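Local structure of amino acid ABC transporter, periplasmic amino acid-binding protein, putative (Streptococcus pneumoniae, 4I62) at residues V118-T123 and M231-K236; Y126-K131 and D225-A230; L132-S137 and V192-F197. The protein binds L-arginine as the substrate-binding protein AbpA and probably delivers amino acids to a membrane ABC importer. All coordinates share one frame; numbering follows the deposited sequence.

Contact 1: residues V118-T123 and M231-K236; sequences VFDFST and MKKDSK
D120 and M231 form an antiparallel hydrogen-bonded pair in the type II periplasmic binding protein fold, joining the short strand 119-121 to the end of strand 226-232. D120 N donates to M231 O over 2.9 Å with a bent N-H...O angle of 132°, while M231 N returns a straighter bond to D120 O. The D120 side chain leaves the same face of the sheet as M231. Its CB packs on M231 CG at 3.4 Å and also lies near K232 O. Beyond it, the carboxylate reaches the turn that leads into helix 236-251. D120 OD1 takes a weak bond from D234 N (3.2 Å) and accepts a hydrogen bond from water 2, which also donates to D234 OD1. In the conformer of K233 described here, one of two modelled, CD lies 3.5 Å from D120 OD1, the two side chains crossing at about a right angle. Its ammonium goes past the carboxylate without a salt bridge: K233 NZ bonds S116 O and only weakly F119 O. F119 turns away and packs against L94, V97 and Q98 of helix 90-98. D120 OD2, the other carboxylate oxygen, accepts S235 N at 3.1 Å, a nearly straight bond (165°) that arrives from above the carboxylate plane.

Contact 2: residues Y126-K131 and D225-A230; sequences YTAKNK and DSYAVA
Y126 O accepts Y227 N at 2.8 Å, and two residues further along A128 N donates to D225 O at 3.0 Å, in a nearly straight bond (169°). These two backbone bonds flank T127 and S226, a non-hydrogen-bonded antiparallel pair. Each acceptor has a second, softer donor in a CA-H group: S226 CA faces Y126 O, and T127 CA faces D225 O. Past A128 the strands part, and water 3 spans the gap, donating to A128 O at 2.6 Å and accepting from D225 N. D225 OD1 is satisfied by S110 OG, outside the pair; D225 OD2 lies 3.6 Å from N130 ND2, a polar approach rather than a hydrogen bond, and close to E198 OE2. Two carboxylates so near each other would probably raise the proton affinity of one of them. N130 crosses D225 at about a right angle, with the amide and carboxylate planes only 15° apart; N130 OD1 accepts Q161 NE2. Y227 OH bonds E198 OE1. On one side of the sheet Y126 and Y227 lie side by side and point the same way, their ring planes inclined by 35°. Y126 CD2 sits over one face of the Y227 ring, 3.9 Å above it and towards the rim. Y126 CG is anti to the backbone N, beside the carbonyl carbon. F52 meets both rings edge-to-face. Y227 also touches the bound arginine, as one of the residues lining its pocket. Paired segments of this kind, running between two lobes beside the ligand, are characteristic of the hinge and binding cleft of periplasmic binding proteins.

Contact 3: residues L132-S137 and V192-F197; sequences LIVKKS and VDAVIF
F197 carries the flat group of this contact, and its ring is met by I133 CG2, which approaches CD2 obliquely at 3.8 Å. One face of the ring is covered by V195 CG1 from its own strand, 3.5 Å above the plane and offset towards the rim. The F205 ring of helix 199-208 also meets F197, with the planes at about 30°. I133 CG2 occupies the branch between the backbone N and the carbonyl carbon, where it touches both F197 and V195 CB; CG1 is anti to the backbone N (chi1 -172°). On the opposite side of the sheet, L132 spreads its two methyls over separate partners, CD1 to A194 CB and CD2 to I196 CG1 at 3.7 Å. V134 CG1 also touches A194 CB, at 3.8 Å. Between these layers, antiparallel strands 126-135 and 194-198 are tied at I133 and V195: I133 N donates to V195 O at 2.9 Å and V195 N returns a bond to I133 O at 3.0 Å. Farther along, water 4 accepts K135 N and lies 2.7 Å from D193 O, extending the link where the two segments separate. Helices 180-188 and 199-208 pack on I133 and F197, and helix 160-168 packs on I196. Hydrocarbon thus lines both faces, while reciprocal amide bonds satisfy the buried polar groups of I133 and V195 within the sheet.

How the contacts relate
Contacts 1, 2 and 3 belong to one mixed sheet, and along the chain contact 3 is nested within the loop closed by contact 2, itself nested within that closed by contact 1. Contacts 1 and 2 share strand 226-232; their centres are about 17 Å apart, and S122 OG probably bonds V229 N across their junction. Contacts 2 and 3 share strand 126-135, with centres about 20 Å apart and a probable K131 N to F197 O bond between them. Contacts 1 and 3 lie on opposite sides of the chain's centre, their centres about 34 Å apart. Contact 2 reaches the ligand directly: the Y227 side chain is about 4 Å from arginine, against about 7 Å for F197 and 8 Å for F121.

Contact 1: residues V118-T123 and M231-K236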
ATOM      1  N   VAL A 118      10.818  15.460   0.287  1.00 19.15           N
ATOM      2  CA  VAL A 118      11.960  14.673  -0.160  1.00 20.39           C
ATOM      3  C   VAL A 118      11.694  14.066  -1.534  1.00 18.14           C
ATOM      4  O   VAL A 118      12.633  13.854  -2.301  1.00 20.00           O
ATOM      5  CB  VAL A 118      12.270  13.533   0.846  1.00 30.01           C
ATOM      6  CG1 VAL A 118      13.332  12.583   0.311  1.00 27.58           C
ATOM      7  CG2 VAL A 118      12.706  14.114   2.185  1.00 33.32           C
ATOM      8  N   PHE A 119      10.416  13.817  -1.843  1.00 15.80           N
ATOM      9  CA  PHE A 119       9.996  13.195  -3.103  1.00 14.34           C
ATOM     10  C   PHE A 119       9.079  14.079  -3.938  1.00 14.48           C
ATOM     11  O   PHE A 119       8.311  14.879  -3.399  1.00 18.42           O
ATOM     12  CB  PHE A 119       9.267  11.856  -2.823  1.00 13.59           C
ATOM     13  CG  PHE A 119      10.126  10.859  -2.088  1.00 13.54           C
ATOM     14  CD1 PHE A 119      11.098  10.129  -2.773  1.00 14.67           C
ATOM     15  CD2 PHE A 119      10.003  10.683  -0.728  1.00 14.92           C
ATOM     16  CE1 PHE A 119      11.942   9.232  -2.091  1.00 14.89           C
ATOM     17  CE2 PHE A 119      10.831   9.797  -0.049  1.00 15.16           C
ATOM     18  CZ  PHE A 119      11.802   9.068  -0.727  1.00 14.50           C
ATOM     19  N   ASP A 120       9.161  13.922  -5.253  1.00 15.17           N
ATOM     20  CA  ASP A 120       8.093  14.346  -6.152  1.00 15.22           C
ATOM     21  C   ASP A 120       7.026  13.245  -6.033  1.00 12.50           C
ATOM     22  O   ASP A 120       7.342  12.037  -5.956  1.00 13.88           O
ATOM     23  CB  ASP A 120       8.570  14.403  -7.622  1.00 19.87           C
ATOM     24  CG  ASP A 120       9.110  15.766  -8.058  1.00 22.21           C
ATOM     25  OD1 ASP A 120       9.383  16.638  -7.192  1.00 22.99           O
ATOM     26  OD2 ASP A 120       9.278  15.930  -9.306  1.00 24.92           O
ATOM     27  N   PHE A 121       5.761  13.657  -6.068  1.00 12.04           N
ATOM     28  CA  PHE A 121       4.674  12.713  -6.171  1.00 10.56           C
ATOM     29  C   PHE A 121       3.872  12.971  -7.422  1.00  9.81           C
ATOM     30  O   PHE A 121       3.639  14.116  -7.819  1.00 11.88           O
ATOM     31  CB  PHE A 121       3.711  12.825  -4.978  1.00 11.22           C
ATOM     32  CG  PHE A 121       4.184  12.125  -3.728  1.00 10.51           C
ATOM     33  CD1 PHE A 121       4.091  10.760  -3.651  1.00 11.25           C
ATOM     34  CD2 PHE A 121       4.685  12.824  -2.648  1.00 12.80           C
ATOM     35  CE1 PHE A 121       4.472  10.086  -2.488  1.00 12.18           C
ATOM     36  CE2 PHE A 121       5.085  12.146  -1.484  1.00 14.19           C
ATOM     37  CZ  PHE A 121       4.974  10.781  -1.415  1.00 13.45           C
ATOM     38  N   SER A 122       3.392  11.904  -8.021  1.00  9.41           N
ATOM     39  CA  SER A 122       2.364  12.027  -9.036  1.00  9.94           C
ATOM     40  C   SER A 122       1.102  12.640  -8.467  1.00  9.18           C
ATOM     41  O   SER A 122       0.916  12.740  -7.228  1.00  9.77           O
ATOM     42  CB  SER A 122       2.015  10.654  -9.616  1.00 10.11           C
ATOM     43  OG  SER A 122       1.273   9.867  -8.701  1.00  9.04           O
ATOM     44  N   THR A 123       0.202  13.025  -9.360  1.00  9.70           N
ATOM     45  CA  THR A 123      -1.163  13.286  -8.967  1.00  9.85           C
ATOM     46  C   THR A 123      -1.715  12.017  -8.260  1.00  9.66           C
ATOM     47  O   THR A 123      -1.292  10.897  -8.542  1.00 10.10           O
ATOM     48  CB  THR A 123      -1.974  13.632 -10.206  1.00 10.32           C
ATOM     49  OG1 THR A 123      -3.187  14.280  -9.831  1.00 12.06           O
ATOM     50  CG2 THR A 123      -2.321  12.424 -11.010  1.00 11.18           C
ATOM     51  N   MET A 231       8.731   9.623  -6.696  1.00 10.32           N
ATOM     52  CA  MET A 231       9.924   9.675  -7.523  1.00 12.13           C
ATOM     53  C   MET A 231      10.885  10.711  -6.930  1.00 11.50           C
ATOM     54  O   MET A 231      10.534  11.440  -6.002  1.00 12.93           O
ATOM     55  CB  MET A 231       9.560   9.993  -8.977  1.00 13.40           C
ATOM     56  CG  MET A 231       8.997  11.359  -9.172  1.00 14.11           C
ATOM     57  SD  MET A 231       8.013  11.504 -10.687  1.00 16.08           S
ATOM     58  CE  MET A 231       6.451  10.808 -10.126  1.00 18.43           C
ATOM     59  N   LYS A 232      12.106  10.729  -7.439  1.00 12.45           N
ATOM     60  CA  LYS A 232      13.073  11.695  -6.945  1.00 14.45           C
ATOM     61  C   LYS A 232      12.613  13.115  -7.210  1.00 14.47           C
ATOM     62  O   LYS A 232      11.925  13.407  -8.201  1.00 14.32           O
ATOM     63  CB  LYS A 232      14.463  11.445  -7.514  1.00 19.26           C
ATOM     64  CG  LYS A 232      15.280  10.460  -6.679  1.00 24.88           C
ATOM     65  CD  LYS A 232      16.634  10.185  -7.325  1.00 30.46           C
ATOM     66  CE  LYS A 232      17.486  11.444  -7.370  1.00 37.38           C
ATOM     67  NZ  LYS A 232      17.765  11.954  -5.987  1.00 39.52           N
ATOM     68  N   LYS A 233      13.026  14.007  -6.312  1.00 18.31           N
ATOM     69  CA  LYS A 233      12.671  15.410  -6.387  0.52 22.04           C
ATOM     70  C   LYS A 233      13.123  15.961  -7.721  1.00 22.28           C
ATOM     71  O   LYS A 233      14.157  15.550  -8.250  1.00 20.71           O
ATOM     72  CB  LYS A 233      13.364  16.183  -5.258  0.52 25.35           C
ATOM     73  CG  LYS A 233      12.711  17.510  -4.909  0.52 26.92           C
ATOM     74  CD  LYS A 233      11.337  17.254  -4.343  0.52 25.46           C
ATOM     75  CE  LYS A 233      10.722  18.494  -3.729  0.52 25.71           C
ATOM     76  NZ  LYS A 233       9.376  18.164  -3.170  0.52 22.96           N
ATOM     77  N   ASP A 234      12.360  16.894  -8.269  1.00 21.95           N
ATOM     78  CA  ASP A 234      12.714  17.535  -9.533  1.00 22.40           C
ATOM     79  C   ASP A 234      12.862  16.566 -10.723  1.00 21.33           C
ATOM     80  O   ASP A 234      13.864  16.580 -11.431  1.00 23.35           O
ATOM     81  CB  ASP A 234      13.987  18.376  -9.373  1.00 28.98           C
ATOM     82  CG  ASP A 234      13.917  19.320  -8.181  1.00 39.45           C
ATOM     83  OD1 ASP A 234      12.791  19.675  -7.765  1.00 42.28           O
ATOM     84  OD2 ASP A 234      14.987  19.713  -7.662  1.00 45.30           O
ATOM     85  N   SER A 235      11.858  15.729 -10.930  1.00 15.81           N
ATOM     86  CA  SER A 235      11.809  14.828 -12.079  1.00 12.69           C
ATOM     87  C   SER A 235      10.595  15.203 -12.907  1.00 11.60           C
ATOM     88  O   SER A 235       9.676  14.403 -13.075  1.00 12.53           O
ATOM     89  CB  SER A 235      11.694  13.393 -11.590  1.00 14.61           C
ATOM     90  OG  SER A 235      12.742  13.065 -10.709  1.00 16.66           O
ATOM     91  N   LYS A 236      10.588  16.425 -13.432  1.00 12.34           N
ATOM     92  CA  LYS A 236       9.375  16.956 -14.029  1.00 12.17           C
ATOM     93  C   LYS A 236       8.858  16.136 -15.190  1.00 11.36           C
ATOM     94  O   LYS A 236       7.650  15.881 -15.282  1.00 10.79           O
ATOM     95  CB  LYS A 236       9.606  18.384 -14.495  1.00 14.80           C
ATOM     96  CG  LYS A 236       8.363  18.986 -15.155  1.00 15.30           C
ATOM     97  CD  LYS A 236       8.594  20.404 -15.555  1.00 17.56           C
ATOM     98  CE  LYS A 236       7.349  21.029 -16.169  1.00 18.40           C
ATOM     99  NZ  LYS A 236       7.533  22.494 -16.460  1.00 23.42           N
TER
HETATM  100  O   HOH W   1      14.155  12.572  -3.966  1.00 28.04           O
HETATM  101  O   HOH W   2      10.142  19.071  -8.125  1.00 47.57           O

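Contact 2: residues Y126-K131 and D225-A230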
ATOM      1  N   TYR A 126      -5.626   7.127  -5.797  1.00 10.66           N
ATOM      2  CA  TYR A 126      -6.591   6.391  -4.985  1.00 11.00           C
ATOM      3  C   TYR A 126      -6.725   7.146  -3.687  1.00 10.88           C
ATOM      4  O   TYR A 126      -5.755   7.790  -3.230  1.00 12.05           O
ATOM      5  CB  TYR A 126      -6.074   4.983  -4.662  1.00 11.92           C
ATOM      6  CG  TYR A 126      -7.092   4.096  -4.016  1.00 12.05           C
ATOM      7  CD1 TYR A 126      -8.053   3.476  -4.789  1.00 15.27           C
ATOM      8  CD2 TYR A 126      -7.108   3.869  -2.647  1.00 14.67           C
ATOM      9  CE1 TYR A 126      -9.028   2.665  -4.227  1.00 18.39           C
ATOM     10  CE2 TYR A 126      -8.116   3.066  -2.062  1.00 17.42           C
ATOM     11  CZ  TYR A 126      -9.048   2.461  -2.868  1.00 18.22           C
ATOM     12  OH  TYR A 126     -10.023   1.646  -2.316  1.00 20.33           O
ATOM     13  N   THR A 127      -7.904   7.087  -3.063  1.00 12.09           N
ATOM     14  CA  THR A 127      -8.057   7.644  -1.725  0.51 13.64           C
ATOM     15  C   THR A 127      -8.679   6.631  -0.808  1.00 12.27           C
ATOM     16  O   THR A 127      -9.650   5.948  -1.148  1.00 15.02           O
ATOM     17  CB  THR A 127      -8.886   8.901  -1.715  0.51 17.27           C
ATOM     18  OG1 THR A 127     -10.167   8.603  -2.266  0.51 20.37           O
ATOM     19  CG2 THR A 127      -8.184   9.967  -2.514  0.51 14.89           C
ATOM     20  N   ALA A 128      -8.104   6.532   0.379  1.00 13.39           N
ATOM     21  CA  ALA A 128      -8.443   5.469   1.327  1.00 15.44           C
ATOM     22  C   ALA A 128      -8.802   6.003   2.708  1.00 13.83           C
ATOM     23  O   ALA A 128      -8.387   7.107   3.055  1.00 16.65           O
ATOM     24  CB  ALA A 128      -7.266   4.483   1.453  1.00 19.71           C
ATOM     25  N   LYS A 129      -9.648   5.262   3.431  1.00 15.79           N
ATOM     26  CA  LYS A 129      -9.856   5.451   4.877  1.00 13.87           C
ATOM     27  C   LYS A 129      -9.091   4.368   5.639  1.00 10.51           C
ATOM     28  O   LYS A 129      -8.906   3.253   5.162  1.00 12.31           O
ATOM     29  CB  LYS A 129     -11.347   5.386   5.273  1.00 17.44           C
ATOM     30  CG  LYS A 129     -12.211   6.504   4.686  1.00 23.42           C
ATOM     31  CD  LYS A 129     -13.653   6.369   5.129  1.00 32.31           C
ATOM     32  CE  LYS A 129     -14.500   7.554   4.665  1.00 37.61           C
ATOM     33  NZ  LYS A 129     -15.930   7.386   5.055  1.00 41.21           N
ATOM     34  N   ASN A 130      -8.681   4.685   6.863  1.00 10.86           N
ATOM     35  CA  ASN A 130      -8.074   3.712   7.758  1.00  9.39           C
ATOM     36  C   ASN A 130      -9.106   2.946   8.566  1.00  8.96           C
ATOM     37  O   ASN A 130     -10.093   3.521   9.023  1.00 10.39           O
ATOM     38  CB  ASN A 130      -7.073   4.415   8.670  1.00 10.60           C
ATOM     39  CG  ASN A 130      -5.854   4.842   7.888  1.00 12.95           C
ATOM     40  OD1 ASN A 130      -5.062   4.016   7.502  1.00 11.58           O
ATOM     41  ND2 ASN A 130      -5.785   6.131   7.526  1.00 19.95           N
ATOM     42  N   LYS A 131      -8.867   1.654   8.746  1.00  8.74           N
ATOM     43  CA  LYS A 131      -9.741   0.756   9.489  1.00  8.95           C
ATOM     44  C   LYS A 131      -8.915  -0.117  10.415  1.00  7.48           C
ATOM     45  O   LYS A 131      -7.672  -0.098  10.346  1.00  8.94           O
ATOM     46  CB  LYS A 131     -10.543  -0.144   8.544  1.00 10.83           C
ATOM     47  CG  LYS A 131     -11.378   0.586   7.534  1.00 14.24           C
ATOM     48  CD  LYS A 131     -12.526   1.256   8.206  1.00 15.63           C
ATOM     49  CE  LYS A 131     -13.618   1.523   7.206  1.00 20.36           C
ATOM     50  NZ  LYS A 131     -14.887   1.789   7.941  1.00 21.71           N
ATOM     51  N   ASP A 225      -5.924  10.764   2.838  1.00 15.32           N
ATOM     52  CA  ASP A 225      -4.967   9.702   2.653  1.00 11.85           C
ATOM     53  C   ASP A 225      -5.060   9.290   1.187  1.00 11.90           C
ATOM     54  O   ASP A 225      -5.915   8.464   0.822  1.00 14.47           O
ATOM     55  CB  ASP A 225      -5.320   8.531   3.565  1.00 12.56           C
ATOM     56  CG  ASP A 225      -4.323   7.392   3.475  1.00 11.59           C
ATOM     57  OD1 ASP A 225      -3.324   7.499   2.713  1.00 12.00           O
ATOM     58  OD2 ASP A 225      -4.542   6.395   4.195  1.00 11.99           O
ATOM     59  N   SER A 226      -4.210   9.877   0.368  1.00 11.33           N
ATOM     60  CA  SER A 226      -4.215   9.621  -1.067  1.00 10.90           C
ATOM     61  C   SER A 226      -2.951   8.927  -1.516  1.00  9.88           C
ATOM     62  O   SER A 226      -1.837   9.324  -1.136  1.00 11.42           O
ATOM     63  CB  SER A 226      -4.332  10.938  -1.814  1.00 15.54           C
ATOM     64  OG  SER A 226      -5.566  11.563  -1.490  1.00 19.86           O
ATOM     65  N   TYR A 227      -3.109   7.855  -2.313  1.00  8.86           N
ATOM     66  CA  TYR A 227      -1.969   7.157  -2.857  1.00  8.37           C
ATOM     67  C   TYR A 227      -1.448   7.877  -4.114  1.00  8.89           C
ATOM     68  O   TYR A 227      -2.227   8.400  -4.909  1.00  9.55           O
ATOM     69  CB  TYR A 227      -2.324   5.734  -3.288  1.00  9.96           C
ATOM     70  CG  TYR A 227      -2.702   4.753  -2.232  1.00  9.41           C
ATOM     71  CD1 TYR A 227      -2.639   5.052  -0.881  1.00 10.60           C
ATOM     72  CD2 TYR A 227      -3.139   3.486  -2.626  1.00 10.26           C
ATOM     73  CE1 TYR A 227      -3.007   4.078   0.082  1.00  9.80           C
ATOM     74  CE2 TYR A 227      -3.505   2.533  -1.697  1.00 10.67           C
ATOM     75  CZ  TYR A 227      -3.445   2.835  -0.355  1.00  9.31           C
ATOM     76  OH  TYR A 227      -3.800   1.834   0.540  1.00 11.19           O
ATOM     77  N   ALA A 228      -0.122   7.861  -4.259  1.00  8.66           N
ATOM     78  CA  ALA A 228       0.531   8.476  -5.399  1.00  9.14           C
ATOM     79  C   ALA A 228       1.823   7.725  -5.695  1.00  8.78           C
ATOM     80  O   ALA A 228       2.330   6.944  -4.857  1.00  8.38           O
ATOM     81  CB  ALA A 228       0.783   9.943  -5.124  1.00 10.15           C
ATOM     82  N   VAL A 229       2.361   7.938  -6.888  1.00  9.18           N
ATOM     83  CA  VAL A 229       3.652   7.390  -7.265  1.00  9.05           C
ATOM     84  C   VAL A 229       4.748   8.331  -6.792  1.00  9.22           C
ATOM     85  O   VAL A 229       4.676   9.534  -7.040  1.00  9.76           O
ATOM     86  CB  VAL A 229       3.713   7.241  -8.783  1.00  9.54           C
ATOM     87  CG1 VAL A 229       5.111   6.807  -9.243  1.00 10.12           C
ATOM     88  CG2 VAL A 229       2.606   6.316  -9.284  1.00  9.84           C
ATOM     89  N   ALA A 230       5.747   7.782  -6.091  1.00  8.89           N
ATOM     90  CA  ALA A 230       6.862   8.629  -5.617  1.00  9.25           C
ATOM     91  C   ALA A 230       8.038   8.513  -6.541  1.00  9.67           C
ATOM     92  O   ALA A 230       8.340   7.434  -7.092  1.00  9.74           O
ATOM     93  CB  ALA A 230       7.289   8.213  -4.205  1.00 10.36           C
TER
HETATM   94  O   HOH W   3      -8.842   9.683   3.258  1.00 31.32           O

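Contact 3: residues L132-S137 and V192-F197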
ATOM      1  N   LEU A 132      -9.609  -0.866  11.284  1.00  8.66           N
ATOM      2  CA  LEU A 132      -8.966  -1.938  12.058  1.00  8.41           C
ATOM      3  C   LEU A 132      -9.453  -3.267  11.576  1.00  8.46           C
ATOM      4  O   LEU A 132     -10.672  -3.472  11.394  1.00 10.28           O
ATOM      5  CB  LEU A 132      -9.318  -1.939  13.524  1.00 10.99           C
ATOM      6  CG  LEU A 132      -8.945  -0.749  14.370  1.00 12.56           C
ATOM      7  CD1 LEU A 132      -9.444  -1.133  15.812  1.00 11.92           C
ATOM      8  CD2 LEU A 132      -7.451  -0.472  14.368  1.00 14.51           C
ATOM      9  N   ILE A 133      -8.519  -4.195  11.432  1.00  8.50           N
ATOM     10  CA  ILE A 133      -8.860  -5.605  11.343  1.00  8.37           C
ATOM     11  C   ILE A 133      -8.617  -6.256  12.709  1.00  7.81           C
ATOM     12  O   ILE A 133      -7.627  -5.957  13.392  1.00  8.41           O
ATOM     13  CB  ILE A 133      -8.105  -6.311  10.168  1.00  8.81           C
ATOM     14  CG1 ILE A 133      -8.606  -7.744   9.949  1.00 10.37           C
ATOM     15  CG2 ILE A 133      -6.609  -6.253  10.323  1.00  9.73           C
ATOM     16  CD1 ILE A 133      -8.079  -8.347   8.636  1.00 10.03           C
ATOM     17  N   VAL A 134      -9.587  -7.087  13.116  1.00  8.21           N
ATOM     18  CA  VAL A 134      -9.608  -7.711  14.426  1.00  8.01           C
ATOM     19  C   VAL A 134     -10.092  -9.155  14.282  1.00  7.59           C
ATOM     20  O   VAL A 134     -10.625  -9.548  13.247  1.00  8.92           O
ATOM     21  CB  VAL A 134     -10.563  -6.922  15.392  1.00  8.33           C
ATOM     22  CG1 VAL A 134     -10.005  -5.528  15.633  1.00  9.67           C
ATOM     23  CG2 VAL A 134     -11.996  -6.850  14.858  1.00  9.42           C
ATOM     24  N   LYS A 135      -9.918  -9.947  15.352  1.00  8.48           N
ATOM     25  CA  LYS A 135     -10.651 -11.221  15.387  1.00  8.79           C
ATOM     26  C   LYS A 135     -12.143 -10.932  15.278  1.00  8.70           C
ATOM     27  O   LYS A 135     -12.632  -9.926  15.842  1.00  9.65           O
ATOM     28  CB  LYS A 135     -10.362 -11.996  16.648  1.00 10.11           C
ATOM     29  CG  LYS A 135      -8.980 -12.605  16.742  1.00 13.59           C
ATOM     30  CD  LYS A 135      -9.020 -13.669  17.847  1.00 18.32           C
ATOM     31  CE  LYS A 135      -7.815 -14.591  17.853  1.00 19.28           C
ATOM     32  NZ  LYS A 135      -6.644 -13.841  18.318  1.00 18.46           N
ATOM     33  N   LYS A 136     -12.900 -11.810  14.632  1.00  9.73           N
ATOM     34  CA  LYS A 136     -14.296 -11.488  14.359  1.00 10.12           C
ATOM     35  C   LYS A 136     -15.122 -11.292  15.619  1.00  9.95           C
ATOM     36  O   LYS A 136     -16.098 -10.495  15.599  1.00 11.78           O
ATOM     37  CB  LYS A 136     -14.939 -12.503  13.427  1.00 11.91           C
ATOM     38  CG  LYS A 136     -15.056 -13.869  13.972  1.00 15.03           C
ATOM     39  CD  LYS A 136     -15.677 -14.783  12.925  1.00 21.21           C
ATOM     40  CE  LYS A 136     -15.630 -16.241  13.357  1.00 27.37           C
ATOM     41  NZ  LYS A 136     -15.752 -17.156  12.185  1.00 34.45           N
ATOM     42  N   SER A 137     -14.795 -11.985  16.709  1.00  9.95           N
ATOM     43  CA  SER A 137     -15.507 -11.781  17.964  1.00 12.63           C
ATOM     44  C   SER A 137     -15.277 -10.427  18.615  1.00 10.95           C
ATOM     45  O   SER A 137     -15.902 -10.127  19.617  1.00 13.58           O
ATOM     46  CB  SER A 137     -15.112 -12.892  18.941  1.00 15.28           C
ATOM     47  OG  SER A 137     -13.721 -12.856  19.216  1.00 17.87           O
ATOM     48  N   VAL A 192      -1.495  -9.590  19.106  1.00 11.33           N
ATOM     49  CA  VAL A 192      -2.074  -8.242  19.075  1.00 12.29           C
ATOM     50  C   VAL A 192      -3.599  -8.323  19.057  1.00  9.87           C
ATOM     51  O   VAL A 192      -4.170  -9.360  18.649  1.00 11.33           O
ATOM     52  CB  VAL A 192      -1.594  -7.372  17.891  1.00 11.57           C
ATOM     53  CG1 VAL A 192      -0.079  -7.237  17.919  1.00 14.50           C
ATOM     54  CG2 VAL A 192      -2.064  -7.910  16.560  1.00 11.07           C
ATOM     55  N   ASP A 193      -4.258  -7.257  19.498  1.00  9.86           N
ATOM     56  CA  ASP A 193      -5.698  -7.166  19.519  1.00  9.73           C
ATOM     57  C   ASP A 193      -6.292  -6.593  18.234  1.00  8.67           C
ATOM     58  O   ASP A 193      -7.452  -6.829  17.934  1.00  9.83           O
ATOM     59  CB  ASP A 193      -6.090  -6.268  20.692  1.00 10.99           C
ATOM     60  CG  ASP A 193      -5.721  -6.875  21.985  1.00 13.93           C
ATOM     61  OD1 ASP A 193      -6.228  -8.005  22.237  1.00 17.37           O
ATOM     62  OD2 ASP A 193      -4.931  -6.282  22.767  1.00 13.45           O
ATOM     63  N   ALA A 194      -5.498  -5.815  17.492  1.00  9.08           N
ATOM     64  CA  ALA A 194      -6.007  -5.119  16.304  1.00  8.01           C
ATOM     65  C   ALA A 194      -4.827  -4.726  15.456  1.00  8.08           C
ATOM     66  O   ALA A 194      -3.720  -4.501  15.986  1.00  8.63           O
ATOM     67  CB  ALA A 194      -6.785  -3.868  16.691  1.00  9.20           C
ATOM     68  N   VAL A 195      -5.049  -4.623  14.150  1.00  7.90           N
ATOM     69  CA  VAL A 195      -4.057  -4.090  13.221  1.00  7.19           C
ATOM     70  C   VAL A 195      -4.707  -2.983  12.412  1.00  7.20           C
ATOM     71  O   VAL A 195      -5.854  -3.116  11.954  1.00  8.19           O
ATOM     72  CB  VAL A 195      -3.510  -5.198  12.281  1.00  8.43           C
ATOM     73  CG1 VAL A 195      -2.542  -4.618  11.254  1.00  9.50           C
ATOM     74  CG2 VAL A 195      -2.850  -6.291  13.095  1.00  9.51           C
ATOM     75  N   ILE A 196      -3.991  -1.872  12.219  1.00  7.23           N
ATOM     76  CA  ILE A 196      -4.486  -0.761  11.419  1.00  7.51           C
ATOM     77  C   ILE A 196      -4.115  -0.958   9.961  1.00  7.02           C
ATOM     78  O   ILE A 196      -2.912  -1.048   9.634  1.00  7.75           O
ATOM     79  CB  ILE A 196      -3.923   0.605  11.901  1.00  8.25           C
ATOM     80  CG1 ILE A 196      -4.055   0.783  13.413  1.00  9.43           C
ATOM     81  CG2 ILE A 196      -4.558   1.748  11.132  1.00  8.21           C
ATOM     82  CD1 ILE A 196      -3.419   2.054  13.929  1.00 12.29           C
ATOM     83  N   PHE A 197      -5.099  -0.996   9.063  1.00  7.14           N
ATOM     84  CA  PHE A 197      -4.848  -1.058   7.632  1.00  7.52           C
ATOM     85  C   PHE A 197      -5.856  -0.175   6.906  1.00  7.55           C
ATOM     86  O   PHE A 197      -7.008  -0.034   7.325  1.00  8.64           O
ATOM     87  CB  PHE A 197      -5.054  -2.479   7.045  1.00  8.70           C
ATOM     88  CG  PHE A 197      -3.962  -3.477   7.305  1.00  8.29           C
ATOM     89  CD1 PHE A 197      -2.633  -3.200   7.111  1.00 11.13           C
ATOM     90  CD2 PHE A 197      -4.293  -4.749   7.747  1.00 11.30           C
ATOM     91  CE1 PHE A 197      -1.634  -4.180   7.367  1.00 11.58           C
ATOM     92  CE2 PHE A 197      -3.323  -5.721   7.953  1.00 12.22           C
ATOM     93  CZ  PHE A 197      -2.003  -5.444   7.755  1.00 10.75           C
TER
HETATM   94  O   HOH W   4      -8.837  -9.151  17.952  1.00 10.20           O
HETATM   95  O   HOH W   5      -6.662 -10.751  18.919  1.00 16.50           O